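Local atomic coordinates of glucosamine-6-phosphate deaminase (Bacillus subtilis, PDB entry 2BKX), a protein that belongs to the glucosamine-6-phosphate isomerase/6-phosphogluconolactonase family of Rossmann-like alpha/beta proteins and binds fructose -6-phosphate in a pocket beside its central sheet. Residues 18-23 / 128-133; 114-119 / 150-155; 207-212 / 218-223. All blocks are in the same frame, centred on the assembly; numbering follows the deposited sequence. Where two conformers were deposited one is given.

Contact 1: 18-23 / 128-133. With F6R (fructose -6-phosphate), chain C.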
loop_
_atom_site.group_PDB
_atom_site.type_symbol
_atom_site.label_atom_id
_atom_site.label_comp_id
_atom_site.label_asym_id
_atom_site.label_seq_id
_atom_site.Cartn_x
_atom_site.Cartn_y
_atom_site.Cartn_z
ATOM N N ARG A 18 11.114 -0.315 -10.906
ATOM C CA ARG A 18 11.566 -1.353 -11.838
ATOM C C ARG A 18 10.841 -2.683 -11.609
ATOM O O ARG A 18 10.392 -3.353 -12.570
ATOM C CB ARG A 18 13.086 -1.501 -11.741
ATOM C CG ARG A 18 13.682 -2.600 -12.621
ATOM C CD ARG A 18 13.410 -2.381 -14.088
ATOM N NE ARG A 18 14.028 -1.140 -14.526
ATOM C CZ ARG A 18 13.747 -0.505 -15.645
ATOM N NH1 ARG A 18 12.809 -0.960 -16.454
ATOM N NH2 ARG A 18 14.391 0.619 -15.928
ATOM N N ILE A 19 10.697 -3.084 -10.344
ATOM C CA ILE A 19 9.994 -4.325 -10.008
ATOM C C ILE A 19 8.530 -4.252 -10.446
ATOM O O ILE A 19 7.978 -5.215 -11.026
ATOM C CB ILE A 19 10.074 -4.645 -8.521
ATOM C CG1 ILE A 19 11.521 -5.011 -8.121
ATOM C CG2 ILE A 19 9.088 -5.734 -8.130
ATOM C CD1 ILE A 19 11.810 -5.000 -6.632
ATOM N N THR A 20 7.905 -3.091 -10.233
ATOM C CA THR A 20 6.520 -2.913 -10.641
ATOM C C THR A 20 6.421 -2.957 -12.183
ATOM O O THR A 20 5.526 -3.562 -12.748
ATOM C CB THR A 20 5.957 -1.597 -10.073
ATOM O OG1 THR A 20 6.150 -1.595 -8.658
ATOM C CG2 THR A 20 4.482 -1.455 -10.341
ATOM N N ALA A 21 7.329 -2.244 -12.854
ATOM C CA ALA A 21 7.380 -2.281 -14.314
ATOM C C ALA A 21 7.560 -3.696 -14.847
ATOM O O ALA A 21 6.947 -4.089 -15.836
ATOM C CB ALA A 21 8.477 -1.413 -14.825
ATOM N N ASP A 22 8.398 -4.471 -14.195
ATOM C CA ASP A 22 8.598 -5.882 -14.570
ATOM C C ASP A 22 7.271 -6.633 -14.543
ATOM O O ASP A 22 6.962 -7.434 -15.426
ATOM C CB ASP A 22 9.587 -6.576 -13.611
ATOM C CG ASP A 22 11.027 -6.218 -13.852
ATOM O OD1 ASP A 22 11.389 -5.707 -14.940
ATOM O OD2 ASP A 22 11.855 -6.498 -12.953
ATOM N N THR A 23 6.466 -6.363 -13.514
ATOM C CA THR A 23 5.177 -7.079 -13.368
ATOM C C THR A 23 4.240 -6.697 -14.518
ATOM O O THR A 23 3.577 -7.540 -15.130
ATOM C CB THR A 23 4.531 -6.670 -12.034
ATOM O OG1 THR A 23 5.453 -6.971 -10.954
ATOM C CG2 THR A 23 3.209 -7.377 -11.813
ATOM N N ILE A 128 1.044 -8.282 -8.024
ATOM C CA ILE A 128 1.988 -7.735 -7.062
ATOM C C ILE A 128 1.206 -6.830 -6.128
ATOM O O ILE A 128 0.243 -6.211 -6.568
ATOM C CB ILE A 128 3.146 -6.957 -7.722
ATOM C CG1 ILE A 128 4.278 -6.673 -6.720
ATOM C CG2 ILE A 128 2.625 -5.683 -8.405
ATOM C CD1 ILE A 128 5.519 -6.122 -7.416
ATOM N N GLN A 129 1.625 -6.759 -4.864
ATOM C CA GLN A 129 0.976 -5.861 -3.901
ATOM C C GLN A 129 2.074 -5.011 -3.282
ATOM O O GLN A 129 2.945 -5.530 -2.576
ATOM C CB GLN A 129 0.228 -6.641 -2.827
ATOM C CG GLN A 129 -0.381 -5.762 -1.749
ATOM C CD GLN A 129 -1.484 -4.878 -2.262
ATOM O OE1 GLN A 129 -2.544 -5.388 -2.632
ATOM N NE2 GLN A 129 -1.287 -3.553 -2.241
ATOM N N LEU A 130 2.032 -3.697 -3.563
ATOM C CA LEU A 130 2.869 -2.724 -2.895
ATOM C C LEU A 130 2.310 -2.417 -1.493
ATOM O O LEU A 130 1.103 -2.273 -1.307
ATOM C CB LEU A 130 2.941 -1.435 -3.713
ATOM C CG LEU A 130 3.508 -1.317 -5.121
ATOM C CD1 LEU A 130 3.601 0.164 -5.561
ATOM C CD2 LEU A 130 4.796 -1.970 -5.181
ATOM N N LEU A 131 3.205 -2.336 -0.516
ATOM C CA LEU A 131 2.849 -2.020 0.850
ATOM C C LEU A 131 3.814 -0.989 1.397
ATOM O O LEU A 131 4.971 -0.908 0.985
ATOM C CB LEU A 131 2.999 -3.250 1.768
ATOM C CG LEU A 131 2.146 -4.423 1.508
ATOM C CD1 LEU A 131 2.494 -5.573 2.466
ATOM C CD2 LEU A 131 0.657 -4.083 1.614
ATOM N N GLY A 132 3.317 -0.215 2.335
ATOM C CA GLY A 132 4.193 0.471 3.297
ATOM C C GLY A 132 4.007 -0.156 4.671
ATOM O O GLY A 132 3.327 -1.187 4.802
ATOM N N ILE A 133 4.616 0.428 5.691
ATOM C CA ILE A 133 4.510 -0.078 7.059
ATOM C C ILE A 133 4.241 1.075 7.993
ATOM O O ILE A 133 4.861 2.125 7.887
ATOM C CB ILE A 133 5.775 -0.872 7.489
ATOM C CG1 ILE A 133 5.516 -1.708 8.720
ATOM C CG2 ILE A 133 6.991 0.016 7.657
ATOM C CD1 ILE A 133 6.582 -2.758 9.020
HETATM C C1 F6R C . -0.873 2.766 2.364
HETATM C C2 F6R C . -1.210 2.110 3.689
HETATM C C3 F6R C . -0.510 2.389 5.025
HETATM C C4 F6R C . 0.839 3.120 4.879
HETATM C C5 F6R C . 1.545 3.368 6.203
HETATM C C6 F6R C . 2.846 4.139 6.010
HETATM O O1 F6R C . -1.933 2.617 1.401
HETATM O O2 F6R C . -2.074 1.261 3.664
HETATM O O3 F6R C . -0.216 1.150 5.645
HETATM O O4 F6R C . 1.680 2.337 4.039
HETATM O O5 F6R C . 0.705 4.038 7.134
HETATM O O6 F6R C . 2.528 5.456 5.534
HETATM P P F6R C . 3.707 6.399 5.016
HETATM O O1P F6R C . 4.207 5.796 3.732
HETATM O O2P F6R C . 4.769 6.358 6.082
HETATM O O3P F6R C . 3.111 7.753 4.806
#
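Ile128 sends CG1 out opposite its own backbone N (chi1 -167°), and the extended branch carries CD1 up to the helix, between Ile19 and Thr23. Thr23 answers with chi1 at -57°, a rotamer that sets OG1 and CG2 as a fork facing the isoleucine. These residues join helix 9-26 to strand 128-131 in the layered alpha/beta, Rossmann-like fold of the family, where a helix packs on a parallel part of the sheet. The local axes run nearly antiparallel, at 158°, and pass 9.9 Å apart at their closest. The main chains stay well separated, with Thr23 CA and Ile128 CA 7.1 Å apart, and no hydrogen bond crosses the gap; the contact between the two segments is made by side chains.

Both branches of Ile128 are used. Its CD1 lies 3.7 Å from Ile19 CG2, the two side chains meeting at about a right angle, and 3.6 Å from Thr23 OG1. The shorter branch meets Thr23 methyl to methyl, CG2 to CG2 at 3.9 Å. One turn nearer the start of the helix, Thr20 crosses Leu130 at about a right angle; in the conformer given, one of two, Leu130 CD2 comes 3.8 Å from Thr20 OG1. That hydroxyl is hydrogen-bonded to Ala16 O in its own helix, which leaves its approach to the leucine as plain packing.

Neighbouring strands complete the layer: Leu32 of strand 31-34 touches both Thr23 and Ile128, and Leu194 of strand 193-197 touches Leu130. At its C-terminal end the segment 128-133 reaches the ligand pocket. Ile133 O is hydrogen-bonded to Lys202 NZ, which also bonds the fructose -6-phosphate, and this carbonyl oxygen lies 3.4 Å from the ligand C6. Gly132 comes closer still, its CA 3.2 Å from the ligand O4.

Contact 2: 114-119 / 150-155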
loop_
_atom_site.group_PDB
_atom_site.type_symbol
_atom_site.label_atom_id
_atom_site.label_comp_id
_atom_site.label_asym_id
_atom_site.label_seq_id
_atom_site.Cartn_x
_atom_site.Cartn_y
_atom_site.Cartn_z
ATOM N N ARG A 114 -17.481 -5.804 1.682
ATOM C CA ARG A 114 -17.792 -7.116 1.126
ATOM C C ARG A 114 -17.709 -7.096 -0.383
ATOM O O ARG A 114 -17.104 -7.998 -0.961
ATOM C CB ARG A 114 -19.162 -7.624 1.583
ATOM C CG ARG A 114 -19.183 -8.052 3.013
ATOM C CD ARG A 114 -20.489 -8.751 3.426
ATOM N NE ARG A 114 -21.700 -8.076 2.967
ATOM C CZ ARG A 114 -22.477 -7.283 3.706
ATOM N NH1 ARG A 114 -23.540 -6.718 3.157
ATOM N NH2 ARG A 114 -22.200 -7.030 4.977
ATOM N N ARG A 115 -18.274 -6.070 -1.019
ATOM C CA ARG A 115 -18.204 -5.979 -2.494
ATOM C C ARG A 115 -16.778 -5.801 -2.968
ATOM O O ARG A 115 -16.394 -6.343 -3.996
ATOM C CB ARG A 115 -19.027 -4.814 -3.024
ATOM C CG ARG A 115 -20.552 -4.960 -2.853
ATOM C CD ARG A 115 -21.332 -3.842 -3.591
ATOM N NE ARG A 115 -21.019 -2.490 -3.093
ATOM C CZ ARG A 115 -21.718 -1.807 -2.170
ATOM N NH1 ARG A 115 -22.826 -2.322 -1.629
ATOM N NH2 ARG A 115 -21.313 -0.591 -1.773
ATOM N N TYR A 116 -15.971 -5.078 -2.203
ATOM C CA TYR A 116 -14.591 -4.830 -2.618
ATOM C C TYR A 116 -13.805 -6.118 -2.575
ATOM O O TYR A 116 -13.021 -6.410 -3.484
ATOM C CB TYR A 116 -13.944 -3.769 -1.731
ATOM C CG TYR A 116 -12.639 -3.194 -2.315
ATOM C CD1 TYR A 116 -12.665 -2.317 -3.361
ATOM C CD2 TYR A 116 -11.391 -3.554 -1.803
ATOM C CE1 TYR A 116 -11.506 -1.755 -3.850
ATOM C CE2 TYR A 116 -10.211 -3.041 -2.297
ATOM C CZ TYR A 116 -10.278 -2.123 -3.334
ATOM O OH TYR A 116 -9.152 -1.530 -3.885
ATOM N N GLU A 117 -13.986 -6.890 -1.502
ATOM C CA GLU A 117 -13.286 -8.164 -1.390
ATOM C C GLU A 117 -13.693 -9.081 -2.539
ATOM O O GLU A 117 -12.876 -9.780 -3.126
ATOM C CB GLU A 117 -13.570 -8.821 -0.049
ATOM C CG GLU A 117 -12.786 -10.106 0.214
ATOM C CD GLU A 117 -11.318 -9.896 0.506
ATOM O OE1 GLU A 117 -10.945 -8.900 1.179
ATOM O OE2 GLU A 117 -10.501 -10.751 0.108
ATOM N N GLN A 118 -14.994 -9.102 -2.839
ATOM C CA GLN A 118 -15.502 -9.909 -3.947
ATOM C C GLN A 118 -14.894 -9.486 -5.288
ATOM O O GLN A 118 -14.563 -10.323 -6.115
ATOM C CB GLN A 118 -17.039 -9.894 -3.945
ATOM C CG GLN A 118 -17.620 -10.763 -2.854
ATOM C CD GLN A 118 -19.011 -10.423 -2.421
ATOM O OE1 GLN A 118 -19.541 -11.020 -1.445
ATOM N NE2 GLN A 118 -19.642 -9.501 -3.106
ATOM N N LEU A 119 -14.704 -8.175 -5.455
ATOM C CA LEU A 119 -14.077 -7.674 -6.668
ATOM C C LEU A 119 -12.659 -8.135 -6.766
ATOM O O LEU A 119 -12.233 -8.593 -7.802
ATOM C CB LEU A 119 -14.170 -6.168 -6.676
ATOM C CG LEU A 119 -13.438 -5.429 -7.794
ATOM C CD1 LEU A 119 -13.925 -5.853 -9.168
ATOM C CD2 LEU A 119 -13.656 -3.959 -7.538
ATOM N N SER A 150 -8.092 -11.810 8.399
ATOM C CA SER A 150 -8.970 -10.703 8.080
ATOM C C SER A 150 -9.085 -10.454 6.587
ATOM O O SER A 150 -8.129 -10.654 5.827
ATOM C CB SER A 150 -8.469 -9.442 8.775
ATOM O OG SER A 150 -7.147 -9.106 8.449
ATOM N N ARG A 151 -10.276 -9.997 6.200
ATOM C CA ARG A 151 -10.613 -9.617 4.832
ATOM C C ARG A 151 -10.913 -8.113 4.813
ATOM O O ARG A 151 -10.718 -7.447 5.832
ATOM C CB ARG A 151 -11.795 -10.458 4.355
ATOM C CG ARG A 151 -11.443 -11.931 4.219
ATOM C CD ARG A 151 -10.690 -12.220 2.957
ATOM N NE ARG A 151 -10.403 -13.654 2.820
ATOM C CZ ARG A 151 -9.863 -14.177 1.762
ATOM N NH1 ARG A 151 -9.616 -15.494 1.727
ATOM N NH2 ARG A 151 -9.510 -13.398 0.759
ATOM N N THR A 152 -11.333 -7.564 3.672
ATOM C CA THR A 152 -11.529 -6.129 3.600
ATOM C C THR A 152 -12.568 -5.748 4.659
ATOM O O THR A 152 -13.613 -6.418 4.793
ATOM C CB THR A 152 -11.972 -5.713 2.183
ATOM O OG1 THR A 152 -10.989 -6.102 1.198
ATOM C CG2 THR A 152 -12.169 -4.246 2.089
ATOM N N HIS A 153 -12.303 -4.689 5.426
ATOM C CA HIS A 153 -13.147 -4.338 6.559
ATOM C C HIS A 153 -12.986 -2.893 6.972
ATOM O O HIS A 153 -12.008 -2.247 6.592
ATOM C CB HIS A 153 -12.915 -5.288 7.744
ATOM C CG HIS A 153 -11.562 -5.202 8.386
ATOM N ND1 HIS A 153 -10.411 -5.616 7.769
ATOM C CD2 HIS A 153 -11.204 -4.826 9.633
ATOM C CE1 HIS A 153 -9.383 -5.430 8.588
ATOM N NE2 HIS A 153 -9.837 -4.938 9.723
ATOM N N VAL A 154 -13.966 -2.434 7.758
ATOM C CA VAL A 154 -13.975 -1.135 8.400
ATOM C C VAL A 154 -13.188 -1.201 9.684
ATOM O O VAL A 154 -13.379 -2.096 10.486
ATOM C CB VAL A 154 -15.402 -0.662 8.694
ATOM C CG1 VAL A 154 -15.417 0.738 9.317
ATOM C CG2 VAL A 154 -16.199 -0.639 7.408
ATOM N N VAL A 155 -12.266 -0.259 9.857
ATOM C CA VAL A 155 -11.386 -0.172 11.013
ATOM C C VAL A 155 -11.424 1.181 11.671
ATOM O O VAL A 155 -11.646 2.201 11.014
ATOM C CB VAL A 155 -9.930 -0.504 10.631
ATOM C CG1 VAL A 155 -9.885 -1.926 10.093
ATOM C CG2 VAL A 155 -9.363 0.507 9.603
#
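Glu117 grips the chain of residues 151 and 152 with both carboxylate oxygens. Its OE1 accepts from Thr152 OG1 at 2.8 Å and from Thr152 N at 2.9 Å; both donors use the anti side, but from opposite faces of the carboxylate plane. The same oxygen is hydrogen-bonded to Thr186 OG1 of helix 184-188, so three bonds from two residues converge on it. In this alpha/beta fold the contact ties helix 109-122 to the loop entering strand 153-156.

The other oxygen forms a salt bridge, Glu117 OE2 to Arg151 NH2 at 2.9 Å. This nitrogen arrives from above the carboxylate, 38° out of its plane, and the two flat groups stand 80° apart, unlike a coplanar two-pronged pair. A bend at chi2 of Arg151 (-79°) folds its chain back across the glutamate, bringing Arg151 CD 3.4 Å from Glu117 CD.

Farther in, Thr152 meets the edge of the Tyr116 ring: Thr152 OG1 lies in the ring plane, 4.0 Å from Tyr116 CD2. The phenol end is hydrogen-bonded to Asn65 O. At the start of the strand, His153 ND1 donates back to Arg151 O at 2.7 Å.

Contact 3: 207-212 / 218-223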
loop_
_atom_site.group_PDB
_atom_site.type_symbol
_atom_site.label_atom_id
_atom_site.label_comp_id
_atom_site.label_asym_id
_atom_site.label_seq_id
_atom_site.Cartn_x
_atom_site.Cartn_y
_atom_site.Cartn_z
ATOM N N ARG A 207 13.208 -3.062 12.858
ATOM C CA ARG A 207 13.811 -3.966 13.841
ATOM C C ARG A 207 12.879 -5.108 14.217
ATOM O O ARG A 207 13.273 -6.271 14.231
ATOM C CB ARG A 207 14.244 -3.190 15.091
ATOM C CG ARG A 207 14.995 -4.037 16.094
ATOM C CD ARG A 207 15.299 -3.238 17.357
ATOM N NE ARG A 207 15.962 -4.028 18.387
ATOM C CZ ARG A 207 17.270 -4.215 18.439
ATOM N NH1 ARG A 207 17.798 -4.975 19.406
ATOM N NH2 ARG A 207 18.062 -3.658 17.525
ATOM N N LYS A 208 11.631 -4.773 14.523
ATOM C CA LYS A 208 10.663 -5.808 14.892
ATOM C C LYS A 208 10.400 -6.769 13.727
ATOM O O LYS A 208 10.280 -7.977 13.911
ATOM C CB LYS A 208 9.340 -5.206 15.400
ATOM C CG LYS A 208 9.438 -4.543 16.763
ATOM C CD LYS A 208 8.054 -4.156 17.318
ATOM C CE LYS A 208 8.142 -3.454 18.658
ATOM N NZ LYS A 208 6.802 -3.183 19.251
ATOM N N LEU A 209 10.294 -6.255 12.512
ATOM C CA LEU A 209 10.053 -7.101 11.352
ATOM C C LEU A 209 11.189 -8.108 11.185
ATOM O O LEU A 209 10.982 -9.339 11.036
ATOM C CB LEU A 209 9.886 -6.245 10.081
ATOM C CG LEU A 209 9.617 -7.041 8.824
ATOM C CD1 LEU A 209 8.241 -7.740 8.942
ATOM C CD2 LEU A 209 9.695 -6.120 7.641
ATOM N N LEU A 210 12.413 -7.601 11.260
ATOM C CA LEU A 210 13.591 -8.423 11.029
ATOM C C LEU A 210 13.878 -9.406 12.174
ATOM O O LEU A 210 14.500 -10.441 11.938
ATOM C CB LEU A 210 14.805 -7.558 10.733
ATOM C CG LEU A 210 14.752 -6.757 9.458
ATOM C CD1 LEU A 210 16.017 -5.933 9.306
ATOM C CD2 LEU A 210 14.472 -7.617 8.225
ATOM N N GLU A 211 13.438 -9.104 13.389
ATOM C CA GLU A 211 13.597 -10.030 14.542
ATOM C C GLU A 211 12.729 -11.275 14.356
ATOM O O GLU A 211 13.033 -12.320 14.886
ATOM C CB GLU A 211 13.273 -9.323 15.864
ATOM C CG GLU A 211 14.434 -8.409 16.309
ATOM C CD GLU A 211 14.230 -7.658 17.629
ATOM O OE1 GLU A 211 13.088 -7.267 17.962
ATOM O OE2 GLU A 211 15.266 -7.408 18.309
ATOM N N GLY A 212 11.661 -11.199 13.563
ATOM C CA GLY A 212 10.996 -12.426 13.088
ATOM C C GLY A 212 9.980 -13.066 14.006
ATOM O O GLY A 212 9.522 -14.178 13.739
ATOM N N PHE A 218 2.031 -7.317 15.800
ATOM C CA PHE A 218 2.845 -6.625 14.791
ATOM C C PHE A 218 2.411 -7.101 13.394
ATOM O O PHE A 218 2.906 -8.120 12.877
ATOM C CB PHE A 218 4.319 -6.905 15.028
ATOM C CG PHE A 218 5.224 -6.004 14.280
ATOM C CD1 PHE A 218 5.392 -4.701 14.668
ATOM C CD2 PHE A 218 5.898 -6.474 13.153
ATOM C CE1 PHE A 218 6.214 -3.866 13.959
ATOM C CE2 PHE A 218 6.688 -5.646 12.409
ATOM C CZ PHE A 218 6.840 -4.345 12.787
ATOM N N PRO A 219 1.398 -6.432 12.803
ATOM C CA PRO A 219 0.737 -6.946 11.604
ATOM C C PRO A 219 1.665 -7.355 10.468
ATOM O O PRO A 219 1.444 -8.364 9.813
ATOM C CB PRO A 219 -0.225 -5.802 11.220
ATOM C CG PRO A 219 -0.547 -5.148 12.529
ATOM C CD PRO A 219 0.680 -5.254 13.354
ATOM N N ALA A 220 2.714 -6.573 10.240
ATOM C CA ALA A 220 3.618 -6.853 9.126
ATOM C C ALA A 220 4.321 -8.225 9.285
ATOM O O ALA A 220 4.858 -8.757 8.331
ATOM C CB ALA A 220 4.659 -5.769 8.992
ATOM N N SER A 221 4.342 -8.761 10.497
ATOM C CA SER A 221 4.942 -10.064 10.725
ATOM C C SER A 221 4.224 -11.179 9.998
ATOM O O SER A 221 4.812 -12.238 9.772
ATOM C CB SER A 221 5.027 -10.377 12.225
ATOM O OG SER A 221 3.798 -10.730 12.793
ATOM N N ALA A 222 2.970 -10.955 9.588
ATOM C CA ALA A 222 2.273 -11.899 8.737
ATOM C C ALA A 222 3.050 -12.183 7.454
ATOM O O ALA A 222 2.919 -13.235 6.823
ATOM C CB ALA A 222 0.895 -11.382 8.391
ATOM N N LEU A 223 3.847 -11.228 7.011
ATOM C CA LEU A 223 4.594 -11.390 5.770
ATOM C C LEU A 223 5.654 -12.487 5.850
ATOM O O LEU A 223 6.125 -12.968 4.820
ATOM C CB LEU A 223 5.261 -10.067 5.409
ATOM C CG LEU A 223 4.272 -8.925 5.118
ATOM C CD1 LEU A 223 5.012 -7.647 4.827
ATOM C CD2 LEU A 223 3.279 -9.252 3.995
#
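Lys208 lies over one face of the Phe218 ring, with its CB as the main point of touch. That carbon is 3.8 Å from the Phe218 ring centroid and only 16° off the ring normal, the geometry of a CH-pi contact. The lysine chain, extended beyond CG, continues obliquely across the ring, where Lys208 CD comes 3.8 Å from Phe218 CD1. Its far end then leads away from the 218-223 segment. The aliphatic part of the lysine thus does the packing, and the charged end takes no part in it.

The ring reaches the helix because Phe218 places CG opposite its backbone N (chi1 -166°), pointing the aromatic group across the gap. Next to the lysine, the helix backbone itself is met: Phe218 CE2 sits 3.7 Å from Leu209 N, and Leu209 CB is 4.0 Å from the same ring carbon. The rest of Leu209 turns to the following turn of chain, with CD1 3.6 Å from Ala220 O and also near the alanine methyl. No hydrogen bond spans the two segments, the end of a helix and a 3-10 segment, which meet by van der Waals packing with backbone atoms on both sides taking part.

The base of the phenylalanine is fixed locally. Phe218 O accepts two bonds from one residue, from Ser221 OG at 2.8 Å and from Ser221 N at 2.9 Å, which closes the first 3-10 turn at the backbone of the phenylalanine. Ser221 OG is bonded to Ser215 N as well, tying this turn to the connecting loop.

In the alpha/beta fold the contact joins helix 203-211 to the 3-10 segment 219-223, which precedes strand 229-234. Both pack on strand 193-197: Leu209 touches Leu195, while Leu223 touches Ile193 and Leu195.

Overall arrangement
Along the chain contacts 1 and 2 interlock, their segments coming in the order 18-23, 114-119, 128-133, 150-155; contact 3 follows after both have closed. The centres are well spread: 21 Å between contacts 1 and 2, 19 Å between 1 and 3, 23 Å between 2 and 3. Contacts 1 and 2 reach the same mixed sheet, through strands 128-131 and 153-156, but do not touch. Contacts 1 and 3 do meet, where Ile133 CD1 packs 3.6 Å from Ala220 CB and Leu131 touches Leu223. Ile133, a pocket residue, and Leu131 therefore connect segment 128-133 to segment 218-223, while contact 2 joins helix 109-122 to the loop leading into strand 153-156.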